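Long-range contacts in dihydrodipicolinate synthase (Oceanobacillus iheyensis HTE831, PDB 3D0C), which probably catalyses the condensation of pyruvate with aspartate semialdehyde to 4-hydroxy-tetrahydrodipicolinate, a step of lysine biosynthesis: residues Y5-S9 against D161-G165; I18-P22 against G34-N38; E29-L35 against E66-V70; D244-F248 against W300-E304. The protein carries 1 engineered substitution. All blocks are in the same frame, centred on the assembly; numbering follows the deposited sequence.

Contact 1. Residues Y5-S9 against D161-G165; sequences YGEFS and DKLVG
Y5, F8 and V164 lead a mainly apolar contact that sets the short N-terminal helix 5-9 against the start of strand 163-168, at the end of the barrel where the strands begin. The two short axes approach to 8.2 Å, with 25° between their N-to-C directions. Y5 lays one ring face over the backbone around D161, whose O lies 3.3 Å from Y5 CG. Beside it, D161 CB is 3.5 Å from Y5 CD2, and the carboxylate and ring planes differ by only 24°. V164 CG1 lies 4.0 Å from Y5 CD1 and touches F8 as well, while V164 CG2 meets the edge of the F8 ring, 3.7 Å from F8 CD2. With CG anti to the backbone N (chi1 -170°), F8 brings that edge up to V164; both residues also touch P139. One turn after Y5, S9 CB rests 3.4 Å from V164 O while S9 OG turns back to bond G6 O at 2.8 Å. S9 OG is thus satisfied within its own helix, and K162 NZ by L136 O. No hydrogen bond spans the segments, so shape and apolar burial probably hold helix to strand.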
# COMPACT_ATOMS: atom_id res chain seq x y z
N TYR A 5 -29.10 -8.00 9.24
CA TYR A 5 -27.81 -7.37 9.43
C TYR A 5 -27.64 -6.82 10.84
O TYR A 5 -26.56 -6.89 11.42
CB TYR A 5 -27.63 -6.28 8.38
CG TYR A 5 -27.57 -6.86 6.98
CD1 TYR A 5 -26.47 -7.60 6.56
CD2 TYR A 5 -28.65 -6.72 6.10
CE1 TYR A 5 -26.43 -8.19 5.30
CE2 TYR A 5 -28.62 -7.31 4.84
CZ TYR A 5 -27.51 -8.04 4.44
OH TYR A 5 -27.47 -8.63 3.20
N GLY A 6 -28.72 -6.29 11.40
CA GLY A 6 -28.65 -5.75 12.75
C GLY A 6 -28.04 -6.75 13.71
O GLY A 6 -27.11 -6.43 14.45
N GLU A 7 -28.56 -7.98 13.70
CA GLU A 7 -28.07 -9.02 14.58
C GLU A 7 -26.65 -9.43 14.22
O GLU A 7 -25.84 -9.74 15.09
CB GLU A 7 -28.99 -10.25 14.52
CG GLU A 7 -28.97 -11.11 15.78
CD GLU A 7 -29.55 -10.39 16.99
OE1 GLU A 7 -30.60 -9.74 16.84
OE2 GLU A 7 -28.95 -10.48 18.09
N PHE A 8 -26.36 -9.43 12.92
CA PHE A 8 -25.03 -9.81 12.45
C PHE A 8 -23.94 -8.92 13.03
O PHE A 8 -22.90 -9.41 13.46
CB PHE A 8 -24.95 -9.75 10.92
CG PHE A 8 -23.68 -10.35 10.36
CD1 PHE A 8 -23.56 -11.72 10.19
CD2 PHE A 8 -22.59 -9.55 10.07
CE1 PHE A 8 -22.37 -12.29 9.74
CE2 PHE A 8 -21.39 -10.10 9.62
CZ PHE A 8 -21.29 -11.48 9.46
N SER A 9 -24.18 -7.61 13.05
CA SER A 9 -23.20 -6.66 13.58
C SER A 9 -22.89 -6.91 15.05
O SER A 9 -21.81 -6.57 15.53
CB SER A 9 -23.69 -5.22 13.40
OG SER A 9 -24.80 -4.93 14.25
N ASP A 161 -26.94 -1.66 4.26
CA ASP A 161 -27.20 -2.85 5.06
C ASP A 161 -25.98 -3.77 5.17
O ASP A 161 -25.68 -4.27 6.26
CB ASP A 161 -28.37 -3.63 4.47
CG ASP A 161 -29.71 -3.08 4.91
OD1 ASP A 161 -29.93 -3.02 6.14
OD2 ASP A 161 -30.54 -2.72 4.04
N LYS A 162 -25.28 -3.96 4.06
CA LYS A 162 -24.11 -4.85 4.06
C LYS A 162 -22.92 -4.35 4.86
O LYS A 162 -22.08 -5.15 5.26
CB LYS A 162 -23.68 -5.15 2.62
CG LYS A 162 -24.70 -5.94 1.82
CD LYS A 162 -24.20 -6.17 0.41
CE LYS A 162 -25.29 -6.79 -0.45
NZ LYS A 162 -24.81 -7.19 -1.79
N LEU A 163 -22.82 -3.04 5.07
CA LEU A 163 -21.70 -2.51 5.86
C LEU A 163 -22.12 -2.69 7.32
O LEU A 163 -22.88 -1.89 7.85
CB LEU A 163 -21.45 -1.04 5.55
CG LEU A 163 -20.32 -0.39 6.35
CD1 LEU A 163 -19.05 -1.23 6.19
CD2 LEU A 163 -20.08 1.03 5.86
N VAL A 164 -21.59 -3.73 7.96
CA VAL A 164 -21.94 -4.05 9.34
C VAL A 164 -20.89 -3.72 10.40
O VAL A 164 -21.09 -3.97 11.59
CB VAL A 164 -22.26 -5.55 9.47
CG1 VAL A 164 -23.48 -5.90 8.62
CG2 VAL A 164 -21.06 -6.37 9.02
N GLY A 165 -19.77 -3.16 9.97
CA GLY A 165 -18.74 -2.80 10.93
C GLY A 165 -17.60 -1.96 10.37
O GLY A 165 -17.36 -1.94 9.17

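Contact 2. Residues I18-P22 against G34-N38; sequences INIVP and GLDDN
N19 to P22, in the first part of the loop after strand 15-17, run antiparallel to the start of helix 32-44. The CA atoms of P22 and G34 are 5.8 Å apart, and those of N19 and N38 are 6.9 Å apart, so the loop follows about one turn of the helix. The approach is tight at P22, where CG lies 3.2 Å from L35 N. G34 makes this possible: a CB at that position would fall 2.8 Å from P22 CG, a clash. One turn on, the end of the N38 side chain reaches the backbone between N19 and I20. N19 folds its amide back along the chain toward the next residue, CG lying between the backbone N and the carbonyl carbon (chi1 65°), and ND2 donates to I20 O at 2.9 Å. That bond is bent, 140° at the hydrogen, and the donor stands 44° out of the carbonyl plane. The methyl L35 CD1 lies against this bonded pair, 3.6 Å from N19 ND2 and 3.5 Å from I20 O. An alanine in place of N19 would remove the amide and would probably leave I20 O without this donor and open a gap beside L35 CD1. I20 turns its side chain to helix 260-270, packing on I264 and M268. Its side chain also lies about 4 Å from that of T56, a predicted pyruvate-binding residue. The geometry is that of the first beta-alpha unit of a TIM barrel, in which the loop leaving strand 15-17 passes the probable substrate site and folds back along its own helix.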
# COMPACT_ATOMS: atom_id res chain seq x y z
N ILE A 18 -6.90 -11.99 14.59
CA ILE A 18 -6.27 -12.00 13.27
C ILE A 18 -5.16 -13.06 13.33
O ILE A 18 -4.11 -12.82 13.91
CB ILE A 18 -5.64 -10.64 12.95
CG1 ILE A 18 -6.51 -9.51 13.52
CG2 ILE A 18 -5.47 -10.48 11.45
CD1 ILE A 18 -7.93 -9.44 12.98
N ASN A 19 -5.41 -14.21 12.73
CA ASN A 19 -4.45 -15.32 12.75
C ASN A 19 -3.22 -15.07 11.90
O ASN A 19 -3.20 -14.18 11.05
CB ASN A 19 -5.12 -16.59 12.24
CG ASN A 19 -5.53 -16.49 10.78
OD1 ASN A 19 -6.51 -15.81 10.44
ND2 ASN A 19 -4.77 -17.13 9.90
N ILE A 20 -2.18 -15.86 12.12
CA ILE A 20 -0.98 -15.72 11.31
C ILE A 20 -1.05 -16.80 10.23
O ILE A 20 -1.98 -17.62 10.22
CB ILE A 20 0.31 -15.98 12.10
CG1 ILE A 20 0.27 -17.40 12.68
CG2 ILE A 20 0.50 -14.93 13.18
CD1 ILE A 20 1.63 -17.93 13.07
N VAL A 21 -0.08 -16.77 9.33
CA VAL A 21 0.04 -17.77 8.27
C VAL A 21 1.49 -18.21 8.36
O VAL A 21 2.39 -17.52 7.87
CB VAL A 21 -0.20 -17.20 6.85
CG1 VAL A 21 0.19 -18.25 5.82
CG2 VAL A 21 -1.67 -16.82 6.66
N PRO A 22 1.75 -19.34 9.03
CA PRO A 22 3.13 -19.80 9.14
C PRO A 22 3.69 -20.25 7.79
O PRO A 22 2.95 -20.76 6.94
CB PRO A 22 3.05 -20.94 10.16
CG PRO A 22 1.66 -21.46 9.98
CD PRO A 22 0.83 -20.22 9.77
N GLY A 34 0.85 -25.90 10.27
CA GLY A 34 1.00 -24.82 11.23
C GLY A 34 -0.21 -23.90 11.25
O GLY A 34 -0.64 -23.45 12.32
N LEU A 35 -0.76 -23.62 10.07
CA LEU A 35 -1.93 -22.77 9.95
C LEU A 35 -3.14 -23.41 10.62
O LEU A 35 -3.87 -22.75 11.37
CB LEU A 35 -2.26 -22.50 8.48
CG LEU A 35 -3.58 -21.77 8.22
CD1 LEU A 35 -3.60 -20.47 9.02
CD2 LEU A 35 -3.77 -21.49 6.73
N ASP A 36 -3.36 -24.70 10.34
CA ASP A 36 -4.49 -25.40 10.94
C ASP A 36 -4.38 -25.33 12.46
O ASP A 36 -5.36 -25.09 13.16
CB ASP A 36 -4.54 -26.87 10.47
CG ASP A 36 -5.17 -27.03 9.07
OD1 ASP A 36 -5.64 -26.03 8.48
OD2 ASP A 36 -5.19 -28.17 8.56
N ASP A 37 -3.16 -25.54 12.96
CA ASP A 37 -2.91 -25.52 14.40
C ASP A 37 -3.08 -24.15 15.03
O ASP A 37 -3.47 -24.04 16.19
CB ASP A 37 -1.52 -26.05 14.69
CG ASP A 37 -1.39 -27.52 14.37
OD1 ASP A 37 -2.43 -28.20 14.29
OD2 ASP A 37 -0.25 -28.00 14.20
N ASN A 38 -2.76 -23.10 14.27
CA ASN A 38 -2.92 -21.76 14.82
C ASN A 38 -4.41 -21.45 14.95
O ASN A 38 -4.84 -20.85 15.94
CB ASN A 38 -2.24 -20.73 13.92
CG ASN A 38 -2.51 -19.31 14.37
OD1 ASN A 38 -2.25 -18.95 15.51
ND2 ASN A 38 -3.04 -18.49 13.46

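Contact 3. Residues E29-L35 against E66-V70; sequences EIDWKGL and EAKQV
E66 opens the contact by sharing a water with E29 and I30. The water donates to E66 OE2 and to E29 OE1, each at 2.8 Å, and accepts from I30 N. The two carboxylate oxygens stay 4.5 Å apart, and the shared donor probably eases the repulsion between like charges. E66 OE1 has partners of its own, a salt bridge to R279 and a hydrogen bond from T63 N. Lower on the same side chain, E66 CB meets I30 CD1 at 3.9 Å, the two side chains running alongside in opposite senses. Q69 crosses W32 at about a right angle: its CB is 3.6 Å from W32 CH2, and its amide stands almost upright to the indole, with 87° between the planes. V70 follows as the apolar centre. Its backbone N lies at the indole edge, in the ring plane. CG1 is anti to the backbone N (chi1 175°) and faces L35 CD2, which leaves CG2 to touch both I30 CD1 and W32 CH2. W32 is itself backed by I30 CG2, 3.5 Å above the centre of its ring, so one isoleucine serves both the indole and the opposing helix. D31 is the N-cap of helix 32-44: OD1 receives G34 N at 3.0 Å in a nearly straight bond, 172° at the hydrogen, while OD2 pairs with R274. Together these contacts join the N-terminal parts of helices 32-44 and 64-78, consecutive members of the outer helical layer of the alpha/beta barrel.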
# COMPACT_ATOMS: atom_id res chain seq x y z
N GLU A 29 7.15 -21.61 1.63
CA GLU A 29 5.82 -22.03 1.21
C GLU A 29 4.94 -22.07 2.45
O GLU A 29 5.44 -22.15 3.57
CB GLU A 29 5.86 -23.42 0.56
CG GLU A 29 6.57 -23.47 -0.80
CD GLU A 29 5.96 -22.53 -1.83
OE1 GLU A 29 4.75 -22.66 -2.12
OE2 GLU A 29 6.69 -21.66 -2.35
N ILE A 30 3.63 -22.00 2.25
CA ILE A 30 2.69 -22.02 3.36
C ILE A 30 2.73 -23.35 4.12
O ILE A 30 2.66 -24.42 3.52
CB ILE A 30 1.24 -21.78 2.88
CG1 ILE A 30 1.13 -20.39 2.24
CG2 ILE A 30 0.27 -21.93 4.04
CD1 ILE A 30 -0.22 -20.09 1.61
N ASP A 31 2.84 -23.25 5.44
CA ASP A 31 2.87 -24.42 6.31
C ASP A 31 1.41 -24.66 6.69
O ASP A 31 0.92 -24.13 7.69
CB ASP A 31 3.71 -24.10 7.54
CG ASP A 31 3.81 -25.26 8.51
OD1 ASP A 31 3.14 -26.29 8.30
OD2 ASP A 31 4.56 -25.11 9.49
N TRP A 32 0.71 -25.45 5.88
CA TRP A 32 -0.70 -25.71 6.13
C TRP A 32 -0.99 -26.35 7.47
O TRP A 32 -2.04 -26.08 8.07
CB TRP A 32 -1.28 -26.55 4.99
CG TRP A 32 -1.23 -25.81 3.69
CD1 TRP A 32 -0.36 -26.00 2.66
CD2 TRP A 32 -2.02 -24.67 3.33
NE1 TRP A 32 -0.55 -25.05 1.69
CE2 TRP A 32 -1.57 -24.22 2.07
CE3 TRP A 32 -3.07 -23.98 3.96
CZ2 TRP A 32 -2.12 -23.11 1.42
CZ3 TRP A 32 -3.62 -22.87 3.31
CH2 TRP A 32 -3.15 -22.46 2.06
N LYS A 33 -0.07 -27.17 7.96
CA LYS A 33 -0.23 -27.83 9.25
C LYS A 33 -0.19 -26.74 10.33
O LYS A 33 -1.08 -26.66 11.18
CB LYS A 33 0.92 -28.82 9.48
CG LYS A 33 0.56 -30.03 10.34
CD LYS A 33 0.09 -29.65 11.73
CE LYS A 33 -0.18 -30.89 12.57
NZ LYS A 33 -0.82 -30.57 13.87
N GLY A 34 0.85 -25.90 10.27
CA GLY A 34 1.00 -24.82 11.23
C GLY A 34 -0.21 -23.90 11.25
O GLY A 34 -0.64 -23.45 12.32
N LEU A 35 -0.76 -23.62 10.07
CA LEU A 35 -1.93 -22.77 9.95
C LEU A 35 -3.14 -23.41 10.62
O LEU A 35 -3.87 -22.75 11.37
CB LEU A 35 -2.26 -22.50 8.48
CG LEU A 35 -3.58 -21.77 8.22
CD1 LEU A 35 -3.60 -20.47 9.02
CD2 LEU A 35 -3.77 -21.49 6.73
N GLU A 66 -2.64 -17.89 -3.40
CA GLU A 66 -2.39 -18.30 -2.02
C GLU A 66 -3.39 -17.67 -1.07
O GLU A 66 -3.82 -18.30 -0.11
CB GLU A 66 -0.97 -17.91 -1.59
CG GLU A 66 0.14 -18.56 -2.37
CD GLU A 66 1.50 -18.11 -1.88
OE1 GLU A 66 1.73 -16.88 -1.84
OE2 GLU A 66 2.33 -18.97 -1.54
N ALA A 67 -3.77 -16.42 -1.32
CA ALA A 67 -4.73 -15.75 -0.44
C ALA A 67 -6.08 -16.46 -0.46
O ALA A 67 -6.71 -16.65 0.58
CB ALA A 67 -4.88 -14.27 -0.84
N LYS A 68 -6.53 -16.85 -1.65
CA LYS A 68 -7.80 -17.56 -1.73
C LYS A 68 -7.68 -18.89 -0.97
O LYS A 68 -8.61 -19.29 -0.26
CB LYS A 68 -8.17 -17.83 -3.19
CG LYS A 68 -8.41 -16.58 -4.01
CD LYS A 68 -8.64 -16.93 -5.46
CE LYS A 68 -8.95 -15.69 -6.28
NZ LYS A 68 -9.04 -16.03 -7.73
N GLN A 69 -6.54 -19.56 -1.12
CA GLN A 69 -6.33 -20.84 -0.44
C GLN A 69 -6.37 -20.71 1.09
O GLN A 69 -6.91 -21.57 1.78
CB GLN A 69 -4.99 -21.46 -0.86
CG GLN A 69 -4.91 -21.82 -2.34
CD GLN A 69 -3.65 -22.61 -2.68
OE1 GLN A 69 -2.54 -22.21 -2.35
NE2 GLN A 69 -3.83 -23.75 -3.34
N VAL A 70 -5.78 -19.63 1.61
CA VAL A 70 -5.78 -19.40 3.05
C VAL A 70 -7.20 -19.14 3.54
O VAL A 70 -7.65 -19.74 4.51
CB VAL A 70 -4.88 -18.20 3.44
CG1 VAL A 70 -5.00 -17.91 4.93
CG2 VAL A 70 -3.44 -18.49 3.07
O HOH W 1 2.79 -21.53 -0.50

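Contact 4. Residues D244-F248 against W300-E304; sequences DVVPF and WNTQE
W300 NE1 is gripped by two oxygens of D244. It donates to the backbone O at 3.0 Å, with 135° at the hydrogen, and weakly to OD1, also at 3.0 Å. The carbonyl oxygen lies in the indole plane, but the donor stands above the carbonyl plane rather than on a lone pair. D244 can present both oxygens because its CG is anti to the backbone N (chi1 -171°), which keeps the carboxylate beside its own carbonyl group. OD2 forms a salt bridge with K222, which also makes a cation-pi contact with W300. The Q303 side chain approaches the same carboxylate, pointing the opposite way to that of D244. Beyond NE1, the indole edge runs on along helix 235-257: CZ2 comes within 4.1 Å of V245 CA, and CH2 within 3.4 Å of F248 CB. The F248 ring and the six-membered ring of W300 meet obliquely, with planes at 35°. A leucine replacing W300 would lack the N-H and most of the ring, and would probably leave D244 O without this donor and F248 CB without its cover. The contact fastens the last turn of helix 287-303 to the middle of helix 235-257, near its kink at P247, with helix 220-232 contributing K222 and helix 260-270 packing on F248.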
# COMPACT_ATOMS: atom_id res chain seq x y z
N ASP A 244 0.13 -4.49 31.38
CA ASP A 244 0.79 -5.79 31.20
C ASP A 244 1.04 -6.17 29.75
O ASP A 244 2.05 -6.82 29.45
CB ASP A 244 -0.05 -6.88 31.89
CG ASP A 244 0.67 -8.22 31.95
OD1 ASP A 244 1.81 -8.26 32.47
OD2 ASP A 244 0.10 -9.23 31.49
N VAL A 245 0.15 -5.78 28.84
CA VAL A 245 0.31 -6.13 27.43
C VAL A 245 0.90 -5.04 26.54
O VAL A 245 1.39 -5.32 25.44
CB VAL A 245 -1.04 -6.57 26.82
CG1 VAL A 245 -1.58 -7.77 27.57
CG2 VAL A 245 -2.03 -5.42 26.85
N VAL A 246 0.85 -3.79 27.01
CA VAL A 246 1.39 -2.68 26.23
C VAL A 246 2.82 -2.92 25.75
O VAL A 246 3.16 -2.63 24.60
CB VAL A 246 1.32 -1.36 27.03
CG1 VAL A 246 2.23 -0.31 26.40
CG2 VAL A 246 -0.12 -0.84 27.05
N PRO A 247 3.69 -3.48 26.62
CA PRO A 247 5.09 -3.74 26.24
C PRO A 247 5.20 -4.61 24.98
O PRO A 247 6.13 -4.43 24.18
CB PRO A 247 5.65 -4.45 27.48
CG PRO A 247 4.86 -3.81 28.60
CD PRO A 247 3.46 -3.84 28.03
N PHE A 248 4.27 -5.54 24.82
CA PHE A 248 4.23 -6.44 23.67
C PHE A 248 3.84 -5.65 22.42
O PHE A 248 4.47 -5.75 21.36
CB PHE A 248 3.21 -7.56 23.91
CG PHE A 248 3.22 -8.64 22.85
CD1 PHE A 248 4.16 -9.67 22.89
CD2 PHE A 248 2.28 -8.64 21.82
CE1 PHE A 248 4.16 -10.67 21.92
CE2 PHE A 248 2.28 -9.64 20.85
CZ PHE A 248 3.22 -10.65 20.90
N TRP A 300 6.71 -12.13 32.06
CA TRP A 300 5.37 -12.70 32.06
C TRP A 300 5.32 -14.06 32.73
O TRP A 300 4.30 -14.42 33.32
CB TRP A 300 4.82 -12.79 30.63
CG TRP A 300 4.21 -11.51 30.14
CD1 TRP A 300 3.73 -10.49 30.90
CD2 TRP A 300 3.97 -11.14 28.78
NE1 TRP A 300 3.20 -9.50 30.10
CE2 TRP A 300 3.34 -9.88 28.79
CE3 TRP A 300 4.23 -11.76 27.55
CZ2 TRP A 300 2.96 -9.22 27.61
CZ3 TRP A 300 3.85 -11.10 26.38
CH2 TRP A 300 3.22 -9.84 26.42
N ASN A 301 6.42 -14.80 32.66
CA ASN A 301 6.49 -16.12 33.28
C ASN A 301 6.54 -15.97 34.79
O ASN A 301 5.85 -16.67 35.52
CB ASN A 301 7.75 -16.87 32.84
CG ASN A 301 7.75 -18.32 33.31
OD1 ASN A 301 8.63 -19.09 32.96
ND2 ASN A 301 6.74 -18.69 34.10
N THR A 302 7.38 -15.03 35.22
CA THR A 302 7.58 -14.73 36.65
C THR A 302 6.31 -14.28 37.33
O THR A 302 6.07 -14.59 38.50
CB THR A 302 8.66 -13.61 36.89
OG1 THR A 302 9.94 -14.03 36.40
CG2 THR A 302 8.81 -13.30 38.37
N GLN A 303 5.51 -13.52 36.59
CA GLN A 303 4.24 -13.00 37.06
C GLN A 303 3.31 -14.16 37.38
O GLN A 303 2.65 -14.19 38.43
CB GLN A 303 3.60 -12.12 35.98
CG GLN A 303 2.22 -11.57 36.38
CD GLN A 303 1.53 -10.83 35.25
OE1 GLN A 303 2.16 -10.02 34.56
NE2 GLN A 303 0.22 -11.09 35.05
N GLU A 304 3.24 -15.11 36.45
CA GLU A 304 2.40 -16.29 36.60
C GLU A 304 2.91 -17.10 37.79
O GLU A 304 2.07 -17.53 38.62
CB GLU A 304 2.43 -17.17 35.33
CG GLU A 304 1.83 -16.52 34.09
CD GLU A 304 1.88 -17.40 32.85
OE1 GLU A 304 2.28 -18.59 32.95
OE2 GLU A 304 1.50 -16.92 31.75

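In the fold
Contacts 2 and 3 form one region, their centres 8 Å apart. They share G34 and L35 of helix 32-44 and are joined by P22 O with D31 N and by V21 packing on V70. Both fall within the chain span between the two segments of contact 1, whose centre is 27 Å from that of contact 2 and 29 Å from that of contact 3. Contact 4 comes later in sequence and joins helices 235-257 and 287-303, which follow the eight strands; its centre is 36 Å from that of contact 1, on the opposite side of the chain's centre. One TIM barrel thus has its N-terminal helix, first loop with two outer helices, and C-terminal helices each joined to neighbours.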